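Local structure of putative exported protein (5TTA) at residues L80-N85 with K236-S241; V203-S208 with V242-Y247; G117-I122 with D192-S197. The protein is of unknown function and is probably exported from the cell. All coordinates share one frame; numbering follows the deposited sequence.

Contact 1: L80-N85 with K236-S241; sequences LAYDKN and KEVSNS
Two side chains carry this contact, the ring of Tyr82 and the amide of Asn240. The Tyr82 ring presents its edge to the Lys236 carbonyl. CE2 lies 3.1 Å from Lys236 O, near the ring plane. Tyr82 OH is 3.3 Å from the same oxygen, at most a weak hydrogen bond. The Val238 side chain crosses that of Tyr82 at about a right angle, with its CG2 branch 3.7 Å from Tyr82 CE2. At the other end, Asn240 ND2 donates to Lys84 O at 3.0 Å. The bond is nearly straight (168°). The acceptor lies in the Asn240 amide plane, but the donor stands above the Lys84 carbonyl plane.

Tyr82 CG is anti to its carbonyl carbon (chi1 -67°), and the ring reaches across to residues 236-238. It also touches Phe233 of helix 226-233. The turn that offers Lys84 O is held by Asp83 OD1, which accepts from Asn85 N at 2.7 Å and also from Lys87 N. Glu237 forms a salt bridge with Lys87, and a backbone bond joins Val238 to Gly86. Ser239 sits at the N-cap of helix 240-244, its OG bonded to Val242 N. The contact thus joins the Asx turn of 83-85, which follows on from strand 72-82, to the capped N-terminus of the last helix.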
loop_
_atom_site.group_PDB
_atom_site.type_symbol
_atom_site.label_atom_id
_atom_site.label_comp_id
_atom_site.label_asym_id
_atom_site.label_seq_id
_atom_site.Cartn_x
_atom_site.Cartn_y
_atom_site.Cartn_z
ATOM N N LEU A 80 -24.355 4.837 18.812
ATOM C CA LEU A 80 -25.437 5.793 18.990
ATOM C C LEU A 80 -25.143 6.571 20.255
ATOM O O LEU A 80 -24.504 6.048 21.171
ATOM C CB LEU A 80 -26.792 5.077 19.122
ATOM C CG LEU A 80 -27.139 4.204 17.921
ATOM C CD1 LEU A 80 -28.450 3.424 18.239
ATOM C CD2 LEU A 80 -27.372 5.073 16.703
ATOM N N ALA A 81 -25.568 7.831 20.291
ATOM C CA ALA A 81 -25.228 8.720 21.399
ATOM C C ALA A 81 -26.479 9.348 21.989
ATOM O O ALA A 81 -27.430 9.648 21.266
ATOM C CB ALA A 81 -24.258 9.831 20.930
ATOM N N TYR A 82 -26.461 9.571 23.311
ATOM C CA TYR A 82 -27.600 10.081 24.053
ATOM C C TYR A 82 -27.127 11.118 25.051
ATOM O O TYR A 82 -26.057 10.965 25.644
ATOM C CB TYR A 82 -28.338 8.944 24.806
ATOM C CG TYR A 82 -28.986 8.021 23.829
ATOM C CD1 TYR A 82 -28.261 7.000 23.209
ATOM C CD2 TYR A 82 -30.318 8.217 23.468
ATOM C CE1 TYR A 82 -28.850 6.191 22.246
ATOM C CE2 TYR A 82 -30.910 7.417 22.527
ATOM C CZ TYR A 82 -30.193 6.414 21.929
ATOM O OH TYR A 82 -30.825 5.648 20.997
ATOM N N ASP A 83 -27.961 12.143 25.276
ATOM C CA ASP A 83 -27.702 13.112 26.342
ATOM C C ASP A 83 -28.091 12.543 27.708
ATOM O O ASP A 83 -28.550 11.400 27.843
ATOM C CB ASP A 83 -28.384 14.464 26.058
ATOM C CG ASP A 83 -29.895 14.492 26.375
ATOM O OD1 ASP A 83 -30.494 13.505 26.878
ATOM O OD2 ASP A 83 -30.510 15.543 26.109
ATOM N N LYS A 84 -27.919 13.367 28.748
ATOM C CA LYS A 84 -28.111 12.893 30.113
ATOM C C LYS A 84 -29.559 12.507 30.400
ATOM O O LYS A 84 -29.810 11.814 31.388
ATOM C CB LYS A 84 -27.662 13.960 31.108
ATOM C CG LYS A 84 -28.522 15.206 31.103
ATOM C CD LYS A 84 -27.898 16.337 31.906
ATOM C CE LYS A 84 -28.882 17.501 32.048
ATOM N NZ LYS A 84 -28.368 18.611 32.901
ATOM N N ASN A 85 -30.501 12.936 29.557
ATOM C CA ASN A 85 -31.917 12.658 29.755
ATOM C C ASN A 85 -32.453 11.583 28.812
ATOM O O ASN A 85 -33.685 11.402 28.728
ATOM C CB ASN A 85 -32.723 13.953 29.600
ATOM C CG ASN A 85 -32.359 14.992 30.658
ATOM O OD1 ASN A 85 -32.272 14.680 31.846
ATOM N ND2 ASN A 85 -32.127 16.231 30.223
ATOM N N LYS A 236 -34.208 7.344 18.570
ATOM C CA LYS A 236 -35.315 7.148 19.500
ATOM C C LYS A 236 -34.883 7.472 20.923
ATOM O O LYS A 236 -33.745 7.200 21.312
ATOM C CB LYS A 236 -35.815 5.705 19.471
ATOM C CG LYS A 236 -35.974 5.111 18.095
ATOM C CD LYS A 236 -37.302 5.491 17.477
ATOM C CE LYS A 236 -37.802 4.388 16.539
ATOM N NZ LYS A 236 -38.328 3.162 17.251
ATOM N N GLU A 237 -35.820 7.996 21.708
ATOM C CA GLU A 237 -35.595 8.214 23.132
ATOM C C GLU A 237 -35.488 6.873 23.867
ATOM O O GLU A 237 -36.147 5.894 23.516
ATOM C CB GLU A 237 -36.731 9.067 23.714
ATOM C CG GLU A 237 -36.421 9.684 25.075
ATOM C CD GLU A 237 -37.405 10.773 25.491
ATOM O OE1 GLU A 237 -38.271 11.156 24.674
ATOM O OE2 GLU A 237 -37.309 11.246 26.646
ATOM N N VAL A 238 -34.634 6.833 24.890
ATOM C CA VAL A 238 -34.330 5.620 25.649
ATOM C C VAL A 238 -34.358 5.970 27.131
ATOM O O VAL A 238 -33.925 7.060 27.518
ATOM C CB VAL A 238 -32.951 5.047 25.270
ATOM C CG1 VAL A 238 -32.580 3.851 26.183
ATOM C CG2 VAL A 238 -32.916 4.637 23.809
ATOM N N SER A 239 -34.854 5.053 27.963
ATOM C CA SER A 239 -34.973 5.348 29.387
ATOM C C SER A 239 -33.592 5.385 30.051
ATOM O O SER A 239 -32.607 4.814 29.561
ATOM C CB SER A 239 -35.871 4.323 30.091
ATOM O OG SER A 239 -35.171 3.113 30.337
ATOM N N ASN A 240 -33.515 6.107 31.171
ATOM C CA ASN A 240 -32.224 6.221 31.840
ATOM C C ASN A 240 -31.800 4.890 32.435
ATOM O O ASN A 240 -30.605 4.589 32.470
ATOM C CB ASN A 240 -32.259 7.311 32.914
ATOM C CG ASN A 240 -32.013 8.694 32.337
ATOM O OD1 ASN A 240 -32.949 9.399 31.957
ATOM N ND2 ASN A 240 -30.746 9.079 32.245
ATOM N N SER A 241 -32.764 4.065 32.848
ATOM C CA SER A 241 -32.439 2.747 33.388
ATOM C C SER A 241 -31.788 1.858 32.340
ATOM O O SER A 241 -30.782 1.190 32.618
ATOM C CB SER A 241 -33.692 2.068 33.934
ATOM O OG SER A 241 -33.409 0.703 34.154
#

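Contact 2: V203-S208 with V242-Y247; sequences VKYIIS and VLENYY
Leu243 and Ile207 form the apolar centre. Leu243 CB lies over the middle of the Tyr205 ring, 3.9 Å from its centroid, in a CH-pi contact. Its two methyls part: CD1 touches Tyr205 CD2, and CD2 meets Ile207 CG2 at 3.9 Å. Ile207 in turn covers a face of Tyr246, with CB 3.8 Å from the ring centroid and 7° off the normal. Its CG1 is wedged between backbone N and carbonyl carbon (chi1 60°), while CG2 sits against Tyr246 CG. Tyr246 CD2 stands over the centre of the Tyr247 ring.

Helix 240-244 and the chain just after it thus cover residues 205-208 of the strand. Lys204 and Tyr205 stand together against the single Tyr82, a classic beta bulge. Lys204 CG packs on the Tyr205 face opposite Leu243.

The polar groups lie at the two ends. Tyr205 OH donates to the anti lone pair of Glu244 OE1 at 2.6 Å, with ring and carboxylate planes 85° apart. Lys204 NZ adds a long salt bridge to Glu244. At the other end Ser208 N gives a weak bond to Tyr247 OH, which also binds Ser46. A water joins Ser208 O to Tyr246 OH, and Trp229 NE1 is a further partner of that hydroxyl.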
loop_
_atom_site.group_PDB
_atom_site.type_symbol
_atom_site.label_atom_id
_atom_site.label_comp_id
_atom_site.label_asym_id
_atom_site.label_seq_id
_atom_site.Cartn_x
_atom_site.Cartn_y
_atom_site.Cartn_z
ATOM N N VAL A 203 -22.574 14.562 25.221
ATOM C CA VAL A 203 -22.833 13.127 25.121
ATOM C C VAL A 203 -22.623 12.507 26.494
ATOM O O VAL A 203 -21.528 12.591 27.057
ATOM C CB VAL A 203 -21.925 12.461 24.083
ATOM C CG1 VAL A 203 -22.087 10.943 24.147
ATOM C CG2 VAL A 203 -22.208 12.978 22.689
ATOM N N LYS A 204 -23.671 11.879 27.034
ATOM C CA LYS A 204 -23.598 11.212 28.325
ATOM C C LYS A 204 -23.483 9.705 28.188
ATOM O O LYS A 204 -22.825 9.060 29.013
ATOM C CB LYS A 204 -24.843 11.568 29.162
ATOM C CG LYS A 204 -24.880 10.985 30.565
ATOM C CD LYS A 204 -23.746 11.501 31.436
ATOM C CE LYS A 204 -24.133 11.469 32.911
ATOM N NZ LYS A 204 -24.169 10.091 33.438
ATOM N N TYR A 205 -24.069 9.136 27.141
ATOM C CA TYR A 205 -24.081 7.702 26.956
ATOM C C TYR A 205 -23.831 7.377 25.501
ATOM O O TYR A 205 -24.373 8.025 24.599
ATOM C CB TYR A 205 -25.444 7.084 27.368
ATOM C CG TYR A 205 -25.948 7.451 28.745
ATOM C CD1 TYR A 205 -25.562 6.706 29.873
ATOM C CD2 TYR A 205 -26.871 8.480 28.917
ATOM C CE1 TYR A 205 -26.041 7.012 31.127
ATOM C CE2 TYR A 205 -27.370 8.787 30.167
ATOM C CZ TYR A 205 -26.949 8.053 31.272
ATOM O OH TYR A 205 -27.431 8.374 32.514
ATOM N N ILE A 206 -23.033 6.351 25.289
ATOM C CA ILE A 206 -22.813 5.775 23.975
ATOM C C ILE A 206 -23.202 4.314 24.082
ATOM O O ILE A 206 -22.753 3.623 25.002
ATOM C CB ILE A 206 -21.351 5.948 23.537
ATOM C CG1 ILE A 206 -21.062 7.449 23.368
ATOM C CG2 ILE A 206 -21.063 5.154 22.271
ATOM C CD1 ILE A 206 -19.653 7.717 23.106
ATOM N N ILE A 207 -24.089 3.854 23.207
ATOM C CA ILE A 207 -24.408 2.432 23.167
ATOM C C ILE A 207 -23.997 1.933 21.799
ATOM O O ILE A 207 -24.094 2.671 20.817
ATOM C CB ILE A 207 -25.905 2.161 23.464
ATOM C CG1 ILE A 207 -26.789 2.856 22.434
ATOM C CG2 ILE A 207 -26.267 2.689 24.875
ATOM C CD1 ILE A 207 -28.305 2.450 22.561
ATOM N N SER A 208 -23.498 0.692 21.744
ATOM C CA SER A 208 -22.889 0.156 20.540
ATOM C C SER A 208 -23.390 -1.248 20.228
ATOM O O SER A 208 -23.984 -1.941 21.074
ATOM C CB SER A 208 -21.364 0.147 20.649
ATOM O OG SER A 208 -20.908 1.411 21.137
ATOM N N VAL A 242 -32.349 1.836 31.128
ATOM C CA VAL A 242 -31.737 1.089 30.031
ATOM C C VAL A 242 -30.329 1.614 29.732
ATOM O O VAL A 242 -29.376 0.835 29.602
ATOM C CB VAL A 242 -32.631 1.133 28.783
ATOM C CG1 VAL A 242 -31.866 0.606 27.578
ATOM C CG2 VAL A 242 -33.937 0.267 29.019
ATOM N N LEU A 243 -30.175 2.941 29.594
ATOM C CA LEU A 243 -28.850 3.469 29.269
ATOM C C LEU A 243 -27.845 3.171 30.379
ATOM O O LEU A 243 -26.726 2.715 30.105
ATOM C CB LEU A 243 -28.920 4.964 28.983
ATOM C CG LEU A 243 -29.725 5.325 27.728
ATOM C CD1 LEU A 243 -29.982 6.829 27.661
ATOM C CD2 LEU A 243 -29.033 4.840 26.472
ATOM N N GLU A 244 -28.228 3.414 31.632
ATOM C CA GLU A 244 -27.298 3.201 32.737
ATOM C C GLU A 244 -26.851 1.751 32.844
ATOM O O GLU A 244 -25.704 1.488 33.210
ATOM C CB GLU A 244 -27.922 3.644 34.059
ATOM C CG GLU A 244 -27.928 5.155 34.283
ATOM C CD GLU A 244 -26.543 5.708 34.627
ATOM O OE1 GLU A 244 -26.238 6.861 34.242
ATOM O OE2 GLU A 244 -25.763 4.988 35.289
ATOM N N ASN A 245 -27.724 0.795 32.526
ATOM C CA ASN A 245 -27.408 -0.611 32.726
ATOM C C ASN A 245 -27.093 -1.329 31.423
ATOM O O ASN A 245 -27.054 -2.564 31.401
ATOM C CB ASN A 245 -28.561 -1.298 33.461
ATOM C CG ASN A 245 -28.828 -0.663 34.806
ATOM O OD1 ASN A 245 -27.924 -0.528 35.626
ATOM N ND2 ASN A 245 -30.062 -0.229 35.023
ATOM N N TYR A 246 -26.834 -0.576 30.352
ATOM C CA TYR A 246 -26.714 -1.168 29.015
ATOM C C TYR A 246 -25.584 -2.193 28.945
ATOM O O TYR A 246 -25.727 -3.234 28.298
ATOM C CB TYR A 246 -26.518 -0.074 27.957
ATOM C CG TYR A 246 -26.620 -0.599 26.529
ATOM C CD1 TYR A 246 -27.857 -0.689 25.879
ATOM C CD2 TYR A 246 -25.504 -1.054 25.862
ATOM C CE1 TYR A 246 -27.958 -1.189 24.585
ATOM C CE2 TYR A 246 -25.592 -1.564 24.571
ATOM C CZ TYR A 246 -26.811 -1.627 23.941
ATOM O OH TYR A 246 -26.880 -2.115 22.662
ATOM N N TYR A 247 -24.468 -1.945 29.628
ATOM C CA TYR A 247 -23.364 -2.893 29.627
ATOM C C TYR A 247 -23.282 -3.721 30.903
ATOM O O TYR A 247 -22.281 -4.409 31.114
ATOM C CB TYR A 247 -22.042 -2.153 29.372
ATOM C CG TYR A 247 -22.005 -1.552 27.992
ATOM C CD1 TYR A 247 -21.957 -2.368 26.866
ATOM C CD2 TYR A 247 -22.028 -0.170 27.811
ATOM C CE1 TYR A 247 -21.921 -1.832 25.594
ATOM C CE2 TYR A 247 -22.012 0.374 26.548
ATOM C CZ TYR A 247 -21.952 -0.453 25.444
ATOM O OH TYR A 247 -21.891 0.106 24.184
HETATM O O HOH W 1 -25.282 -3.942 21.591
#

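Contact 3: G117-I122 with D192-S197; sequences GIVTGI and DKWKQS
The Trp194 indole has Gln196 CA over one face, offset toward the rim, 3.6 Å above the plane. Val119 comes to its edge: CG2 lies near the indole plane, 3.8 Å from Trp194 CZ3. The two side chains cross at about a right angle. The second flat group, the Gln196 amide, reaches the 117-122 backbone end-on. The chain is extended, with CG anti to the backbone N (chi1 178°). Both ends of the amide bind that backbone. NE2 donates to Gly117 O at 3.0 Å, nearly straight at 171° and in the amide plane. OE1 accepts from Val119 N at 2.8 Å, from above the carbonyl plane. These two bonds fix the rotation of the amide.

A water donates to both Gln196 OE1 and Val119 O. NE2 has a second acceptor, Tyr55 O, and Gly117 O also receives Trp57 NE1. Farther along, Ile122 CD1 touches Asp192 OD1 at 3.6 Å; Asp192 OD2 accepts from Tyr92 N. Strand 121-123 pairs with 96-98, and the weakly bonded strand 194-195 with 200-201. The contact ties the loop before strand 121-123 to the 192-197 segment, through a glutamine amide that bonds to loop backbone by both its N-H and its carbonyl.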
loop_
_atom_site.group_PDB
_atom_site.type_symbol
_atom_site.label_atom_id
_atom_site.label_comp_id
_atom_site.label_asym_id
_atom_site.label_seq_id
_atom_site.Cartn_x
_atom_site.Cartn_y
_atom_site.Cartn_z
ATOM N N GLY A 117 -2.985 21.764 20.903
ATOM C CA GLY A 117 -3.762 21.132 21.951
ATOM C C GLY A 117 -5.051 21.871 22.250
ATOM O O GLY A 117 -6.028 21.261 22.678
ATOM N N ILE A 118 -5.077 23.179 21.999
ATOM C CA ILE A 118 -6.240 24.017 22.269
ATOM C C ILE A 118 -7.176 23.931 21.065
ATOM O O ILE A 118 -6.850 24.381 19.963
ATOM C CB ILE A 118 -5.817 25.459 22.569
ATOM C CG1 ILE A 118 -5.031 25.499 23.881
ATOM C CG2 ILE A 118 -7.014 26.370 22.645
ATOM C CD1 ILE A 118 -4.313 26.798 24.137
ATOM N N VAL A 119 -8.348 23.343 21.265
ATOM C CA VAL A 119 -9.249 23.063 20.160
ATOM C C VAL A 119 -10.219 24.234 20.077
ATOM O O VAL A 119 -11.052 24.423 20.971
ATOM C CB VAL A 119 -9.967 21.720 20.365
ATOM C CG1 VAL A 119 -10.952 21.429 19.233
ATOM C CG2 VAL A 119 -8.922 20.603 20.489
ATOM N N THR A 120 -10.088 25.042 19.022
ATOM C CA THR A 120 -10.933 26.218 18.865
ATOM C C THR A 120 -12.237 25.912 18.133
ATOM O O THR A 120 -13.157 26.738 18.173
ATOM C CB THR A 120 -10.168 27.339 18.136
ATOM O OG1 THR A 120 -10.137 27.087 16.728
ATOM C CG2 THR A 120 -8.722 27.430 18.639
ATOM N N GLY A 121 -12.339 24.748 17.492
ATOM C CA GLY A 121 -13.542 24.368 16.770
ATOM C C GLY A 121 -13.385 22.967 16.206
ATOM O O GLY A 121 -12.380 22.284 16.446
ATOM N N ILE A 122 -14.394 22.547 15.436
ATOM C CA ILE A 122 -14.380 21.243 14.785
ATOM C C ILE A 122 -14.549 21.401 13.275
ATOM O O ILE A 122 -15.138 22.372 12.782
ATOM C CB ILE A 122 -15.472 20.309 15.355
ATOM C CG1 ILE A 122 -16.861 20.858 15.066
ATOM C CG2 ILE A 122 -15.299 20.124 16.858
ATOM C CD1 ILE A 122 -17.961 19.866 15.376
ATOM N N ASP A 192 -17.086 16.595 18.765
ATOM C CA ASP A 192 -18.398 17.249 18.707
ATOM C C ASP A 192 -19.102 17.199 20.063
ATOM O O ASP A 192 -19.134 16.153 20.723
ATOM C CB ASP A 192 -19.266 16.601 17.626
ATOM C CG ASP A 192 -20.500 17.445 17.290
ATOM O OD1 ASP A 192 -20.519 18.645 17.637
ATOM O OD2 ASP A 192 -21.454 16.911 16.684
ATOM N N LYS A 193 -19.649 18.354 20.485
ATOM C CA LYS A 193 -20.415 18.594 21.731
ATOM C C LYS A 193 -19.509 18.677 22.955
ATOM O O LYS A 193 -20.016 18.715 24.074
ATOM C CB LYS A 193 -21.495 17.534 22.011
ATOM C CG LYS A 193 -22.425 17.228 20.818
ATOM C CD LYS A 193 -23.386 18.357 20.534
ATOM C CE LYS A 193 -24.487 17.900 19.571
ATOM N NZ LYS A 193 -25.432 19.001 19.296
ATOM N N TRP A 194 -18.195 18.729 22.780
ATOM C CA TRP A 194 -17.264 18.905 23.884
ATOM C C TRP A 194 -16.902 20.385 24.012
ATOM O O TRP A 194 -16.702 21.078 23.011
ATOM C CB TRP A 194 -16.027 18.045 23.630
ATOM C CG TRP A 194 -14.853 18.181 24.553
ATOM C CD1 TRP A 194 -14.803 17.938 25.892
ATOM C CD2 TRP A 194 -13.523 18.560 24.157
ATOM N NE1 TRP A 194 -13.506 18.149 26.365
ATOM C CE2 TRP A 194 -12.712 18.537 25.316
ATOM C CE3 TRP A 194 -12.953 18.923 22.940
ATOM C CZ2 TRP A 194 -11.349 18.861 25.286
ATOM C CZ3 TRP A 194 -11.582 19.225 22.905
ATOM C CH2 TRP A 194 -10.806 19.188 24.070
ATOM N N LYS A 195 -16.858 20.876 25.239
ATOM C CA LYS A 195 -16.346 22.213 25.522
ATOM C C LYS A 195 -15.058 22.059 26.326
ATOM O O LYS A 195 -15.087 21.666 27.495
ATOM C CB LYS A 195 -17.364 23.072 26.268
ATOM C CG LYS A 195 -16.887 24.512 26.413
ATOM C CD LYS A 195 -17.906 25.394 27.116
ATOM C CE LYS A 195 -19.011 25.807 26.162
ATOM N NZ LYS A 195 -18.451 26.510 24.972
ATOM N N GLN A 196 -13.934 22.379 25.697
ATOM C CA GLN A 196 -12.638 22.120 26.318
ATOM C C GLN A 196 -12.453 22.945 27.588
ATOM O O GLN A 196 -11.928 22.443 28.591
ATOM C CB GLN A 196 -11.519 22.403 25.315
ATOM C CG GLN A 196 -10.100 22.197 25.893
ATOM C CD GLN A 196 -9.019 22.295 24.839
ATOM O OE1 GLN A 196 -9.042 23.195 23.990
ATOM N NE2 GLN A 196 -8.062 21.372 24.883
ATOM N N SER A 197 -12.911 24.201 27.575
ATOM C CA SER A 197 -12.693 25.096 28.710
ATOM C C SER A 197 -13.301 24.554 30.001
ATOM O O SER A 197 -12.748 24.769 31.082
ATOM C CB SER A 197 -13.261 26.485 28.399
ATOM O OG SER A 197 -14.666 26.441 28.196
HETATM O O HOH W 2 -10.440 25.617 23.853
#

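Contacts 1 and 2 are neighbours, with centres about 7 Å apart. They share helix 240-244 and the five-stranded antiparallel sheet, where strands 72-82 and 205-215 lie side by side. Tyr82 N and O probably bond to Tyr205 O and Lys204 N, so one backbone pairing links the two. Their segments alternate along the chain, and together they place the C-terminal end against the sheet. Contact 3 lies apart, its centre about 23 Å from each of the others, and touches neither. In sequence it is nested within the loop closed by contact 1 and ends before contact 2 begins. It links the approach to strand 121-123 with the segment around 194-195.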